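Local atomic coordinates of cytoplasmic protein (Cryptococcus neoformans var. grubii serotype A, PDB entry 7LPO), a protein that probably hydrolyses steryl beta-glucosides, acting as a sterylglucosidase of glycosyl hydrolase family 5. Residues C225-G229 with K230-D234; L77-D81 with G82-L86. All blocks are in the same frame, centred on the assembly; numbering follows the deposited sequence.

Contact 1. Residues C225-G229 with K230-D234; sequences CIIDG and KNIQD
Cys225 O lies over one face of the flat carboxamide of Asn231, 3.7 Å from ND2, while the edges of the amide serve other partners. At one, OD1 accepts from Gln233 N at 2.7 Å, the donor tilted 23° from the amide plane, which makes Asn231 the N-cap of the helix that follows; at the other, ND2 donates to Ala222 O. A chi1 of -173° sets the amide beside the carbonyl carbon of Asn231, where OD1 can meet Gln233 N. Ile226, its non-hydrogen-bonded partner on the same face of a two-stranded antiparallel hairpin, approaches the strand backbone through CD1, 3.8 Å from Asn231 N.

Ile227 and Lys230 occupy the opposite face and close a type I' turn through Asp228 and Gly229, both at positive phi. Their reciprocal bonds differ: Ile227 N meets Lys230 O in the carbonyl plane at 2.7 Å, whereas Lys230 N stands well above the carbonyl plane of Ile227 O. Ile232 packs by both branches, CG2 on Cys225 CB at 3.7 Å and CD1 against Ile227 CG2 at 4.0 Å.

The extended chain of Lys230 carries NZ to a salt bridge with Asp238, and Asp228 OD1 takes the backbone N of Thr356. The buried Asn231 amide is thus satisfied at both ends, by the helix cap and by Ala222 O, and Ile232 N, donating to Cys225 O at 2.8 Å, ties the hairpin to the first helical residue.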
loop_
_atom_site.group_PDB
_atom_site.type_symbol
_atom_site.label_atom_id
_atom_site.label_comp_id
_atom_site.label_asym_id
_atom_site.label_seq_id
_atom_site.Cartn_x
_atom_site.Cartn_y
_atom_site.Cartn_z
ATOM N N CYS A 225 20.527 -0.228 -23.805
ATOM C CA CYS A 225 20.518 0.822 -22.785
ATOM C C CYS A 225 21.546 0.482 -21.711
ATOM O O CYS A 225 21.237 -0.059 -20.642
ATOM C CB CYS A 225 19.119 0.996 -22.213
ATOM S SG CYS A 225 17.963 1.683 -23.437
ATOM N N ILE A 226 22.799 0.826 -22.017
ATOM C CA ILE A 226 23.948 0.549 -21.165
ATOM C C ILE A 226 24.323 1.811 -20.401
ATOM O O ILE A 226 24.395 2.904 -20.974
ATOM C CB ILE A 226 25.142 0.044 -22.002
ATOM C CG1 ILE A 226 24.827 -1.315 -22.628
ATOM C CG2 ILE A 226 26.404 -0.013 -21.146
ATOM C CD1 ILE A 226 24.358 -2.359 -21.649
ATOM N N ILE A 227 24.596 1.662 -19.107
ATOM C CA ILE A 227 24.906 2.795 -18.240
ATOM C C ILE A 227 25.840 2.296 -17.142
ATOM O O ILE A 227 25.541 1.314 -16.456
ATOM C CB ILE A 227 23.607 3.410 -17.687
ATOM C CG1 ILE A 227 23.887 4.490 -16.656
ATOM C CG2 ILE A 227 22.707 2.318 -17.097
ATOM C CD1 ILE A 227 22.668 5.334 -16.353
ATOM N N ASP A 228 26.998 2.939 -16.999
ATOM C CA ASP A 228 28.056 2.450 -16.103
ATOM C C ASP A 228 28.405 0.997 -16.418
ATOM O O ASP A 228 28.661 0.179 -15.528
ATOM C CB ASP A 228 27.661 2.603 -14.636
ATOM C CG ASP A 228 27.956 3.988 -14.096
ATOM O OD1 ASP A 228 28.541 4.800 -14.839
ATOM O OD2 ASP A 228 27.586 4.274 -12.935
ATOM N N GLY A 229 28.394 0.666 -17.703
ATOM C CA GLY A 229 28.690 -0.684 -18.126
ATOM C C GLY A 229 27.650 -1.720 -17.775
ATOM O O GLY A 229 27.891 -2.908 -18.013
ATOM N N LYS A 230 26.504 -1.312 -17.229
ATOM C CA LYS A 230 25.404 -2.212 -16.897
ATOM C C LYS A 230 24.184 -1.897 -17.755
ATOM O O LYS A 230 23.981 -0.760 -18.182
ATOM C CB LYS A 230 24.969 -2.075 -15.432
ATOM C CG LYS A 230 25.975 -2.411 -14.364
ATOM C CD LYS A 230 25.391 -1.963 -13.021
ATOM C CE LYS A 230 26.121 -2.560 -11.827
ATOM N NZ LYS A 230 25.442 -2.206 -10.533
ATOM N N ASN A 231 23.332 -2.893 -17.977
ATOM C CA ASN A 231 22.011 -2.560 -18.494
ATOM C C ASN A 231 21.270 -1.682 -17.481
ATOM O O ASN A 231 21.422 -1.826 -16.266
ATOM C CB ASN A 231 21.197 -3.814 -18.795
ATOM C CG ASN A 231 19.863 -3.489 -19.501
ATOM O OD1 ASN A 231 18.850 -3.209 -18.861
ATOM N ND2 ASN A 231 19.879 -3.515 -20.816
ATOM N N ILE A 232 20.480 -0.738 -17.992
ATOM C CA ILE A 232 19.670 0.123 -17.128
ATOM C C ILE A 232 18.875 -0.691 -16.109
ATOM O O ILE A 232 18.636 -0.230 -14.984
ATOM C CB ILE A 232 18.744 0.999 -18.002
ATOM C CG1 ILE A 232 17.948 1.986 -17.158
ATOM C CG2 ILE A 232 17.795 0.126 -18.817
ATOM C CD1 ILE A 232 18.788 2.838 -16.259
ATOM N N GLN A 233 18.484 -1.917 -16.463
ATOM C CA GLN A 233 17.744 -2.754 -15.520
ATOM C C GLN A 233 18.552 -3.014 -14.252
ATOM O O GLN A 233 18.029 -2.901 -13.135
ATOM C CB GLN A 233 17.349 -4.079 -16.187
ATOM C CG GLN A 233 16.716 -5.092 -15.251
ATOM C CD GLN A 233 16.548 -6.468 -15.890
ATOM O OE1 GLN A 233 16.447 -6.589 -17.112
ATOM N NE2 GLN A 233 16.517 -7.514 -15.057
ATOM N N ASP A 234 19.829 -3.380 -14.405
ATOM C CA ASP A 234 20.668 -3.652 -13.239
ATOM C C ASP A 234 21.016 -2.368 -12.499
ATOM O O ASP A 234 21.000 -2.328 -11.264
ATOM C CB ASP A 234 21.942 -4.388 -13.666
ATOM C CG ASP A 234 21.696 -5.878 -13.939
ATOM O OD1 ASP A 234 20.794 -6.466 -13.298
ATOM O OD2 ASP A 234 22.392 -6.458 -14.803
#

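Contact 2. Residues L77-D81 with G82-L86; sequences LNLDD and GSADL
Asp81 and Ser83 face each other across Gly82, carboxylate against hydroxyl. Both side chains have their first torsion near +60° (63° for Asp81 CG, 56° for Ser83 OG), placing each group between its own N and carbonyl carbon. Asp81 OD1 accepts from Ser83 N at 2.8 Å, with the donor above the carboxylate plane, and also from Ser83 OG, a bond modelled so short that its exact length is doubtful. Ser83 OG takes a further bond from a water that accepts from Asn78 N.

Asn78 turns its amide forward along the loop: OD1 accepts from Asp80 N at 2.7 Å in the carbonyl plane, forming an Asx turn. Its backbone O turns to the helix start, where a second water donates to it at 2.7 Å and Ala84 N adds a weak direct bond.

Beside these polar bonds the methyl of Ala84 points toward the loop and is met by Leu77 CB at 3.9 Å and by one branch of Leu79, CD2, at 3.8 Å.

Leu79 also packs on Tyr123, Ala126 and Val127 of helix 118-133, and Leu77 reaches His87 and Leu88, so the two leucines tie the loop to that helix and to helix 83-93, which it leads into.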
loop_
_atom_site.group_PDB
_atom_site.type_symbol
_atom_site.label_atom_id
_atom_site.label_comp_id
_atom_site.label_asym_id
_atom_site.label_seq_id
_atom_site.Cartn_x
_atom_site.Cartn_y
_atom_site.Cartn_z
ATOM N N LEU A 77 6.335 11.406 11.844
ATOM C CA LEU A 77 6.099 11.923 13.183
ATOM C C LEU A 77 7.152 12.962 13.544
ATOM O O LEU A 77 8.352 12.740 13.347
ATOM C CB LEU A 77 6.114 10.787 14.196
ATOM C CG LEU A 77 4.957 9.796 14.133
ATOM C CD1 LEU A 77 5.217 8.702 15.159
ATOM C CD2 LEU A 77 3.608 10.459 14.371
ATOM N N ASN A 78 6.697 14.097 14.067
ATOM C CA ASN A 78 7.598 15.139 14.534
ATOM C C ASN A 78 8.121 14.768 15.920
ATOM O O ASN A 78 7.339 14.557 16.855
ATOM C CB ASN A 78 6.885 16.483 14.565
ATOM C CG ASN A 78 7.840 17.632 14.791
ATOM O OD1 ASN A 78 8.617 17.632 15.743
ATOM N ND2 ASN A 78 7.801 18.608 13.906
ATOM N N LEU A 79 9.437 14.663 16.046
ATOM C CA LEU A 79 10.061 14.256 17.297
ATOM C C LEU A 79 10.578 15.440 18.104
ATOM O O LEU A 79 11.157 15.238 19.172
ATOM C CB LEU A 79 11.203 13.269 17.016
ATOM C CG LEU A 79 10.786 11.986 16.279
ATOM C CD1 LEU A 79 12.010 11.147 15.892
ATOM C CD2 LEU A 79 9.831 11.136 17.089
ATOM N N ASP A 80 10.369 16.667 17.629
ATOM C CA ASP A 80 10.842 17.853 18.331
ATOM C C ASP A 80 9.767 18.545 19.159
ATOM O O ASP A 80 10.113 19.291 20.082
ATOM C CB ASP A 80 11.415 18.874 17.335
ATOM C CG ASP A 80 12.615 18.341 16.566
ATOM O OD1 ASP A 80 13.358 17.499 17.116
ATOM O OD2 ASP A 80 12.814 18.761 15.407
ATOM N N ASP A 81 8.484 18.323 18.869
ATOM C CA ASP A 81 7.412 19.126 19.449
ATOM C C ASP A 81 6.500 18.343 20.384
ATOM O O ASP A 81 5.474 18.879 20.818
ATOM C CB ASP A 81 6.577 19.768 18.333
ATOM C CG ASP A 81 5.868 18.739 17.455
ATOM O OD1 ASP A 81 5.863 17.537 17.798
ATOM O OD2 ASP A 81 5.316 19.133 16.408
ATOM N N GLY A 82 6.836 17.095 20.700
ATOM C CA GLY A 82 6.030 16.282 21.586
ATOM C C GLY A 82 4.820 15.633 20.953
ATOM O O GLY A 82 4.210 14.755 21.582
ATOM N N SER A 83 4.456 16.015 19.727
ATOM C CA SER A 83 3.260 15.462 19.104
ATOM C C SER A 83 3.386 13.974 18.794
ATOM O O SER A 83 2.364 13.291 18.699
ATOM C CB SER A 83 2.936 16.233 17.821
ATOM O OG SER A 83 4.026 16.239 16.912
ATOM N N ALA A 84 4.604 13.448 18.652
ATOM C CA ALA A 84 4.756 12.071 18.186
ATOM C C ALA A 84 4.127 11.075 19.155
ATOM O O ALA A 84 3.501 10.095 18.729
ATOM C CB ALA A 84 6.235 11.749 17.974
ATOM N N ASP A 85 4.290 11.298 20.460
ATOM C CA ASP A 85 3.751 10.355 21.434
ATOM C C ASP A 85 2.229 10.386 21.467
ATOM O O ASP A 85 1.602 9.370 21.778
ATOM C CB ASP A 85 4.308 10.656 22.825
ATOM C CG ASP A 85 5.794 10.373 22.927
ATOM O OD1 ASP A 85 6.162 9.182 22.986
ATOM O OD2 ASP A 85 6.596 11.338 22.925
ATOM N N LEU A 86 1.622 11.537 21.182
ATOM C CA LEU A 86 0.167 11.621 21.206
ATOM C C LEU A 86 -0.447 10.811 20.071
ATOM O O LEU A 86 -1.468 10.145 20.260
ATOM C CB LEU A 86 -0.266 13.081 21.124
ATOM C CG LEU A 86 -1.731 13.361 21.448
ATOM C CD1 LEU A 86 -2.168 12.713 22.753
ATOM C CD2 LEU A 86 -1.982 14.876 21.502
HETATM O O HOH W 1 4.078 13.986 15.196
HETATM O O HOH W 2 7.635 14.701 19.560
#

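How the contacts relate
From the N terminus, contact 2 comes first: after helix 61-66 the loop of residues 77-81 closes on the start of helix 83-93, in the family 5 cellulase region. The chain then passes through strands 98-104 and 137-143, which pair in parallel, before helix 206-221 leads to contact 1. There strands 226-227 and 230-231 form a short hairpin that runs straight into helix 232-254. The two closures are in series, neither nesting nor crossing, and stay apart, with centres 43 Å and nearest atoms about 31 Å from each other. Each is local and lies at the start of a helix, contact 2 beside helix 118-133 and contact 1 beside helix 206-221 and the loop carrying Trp355 and Trp361.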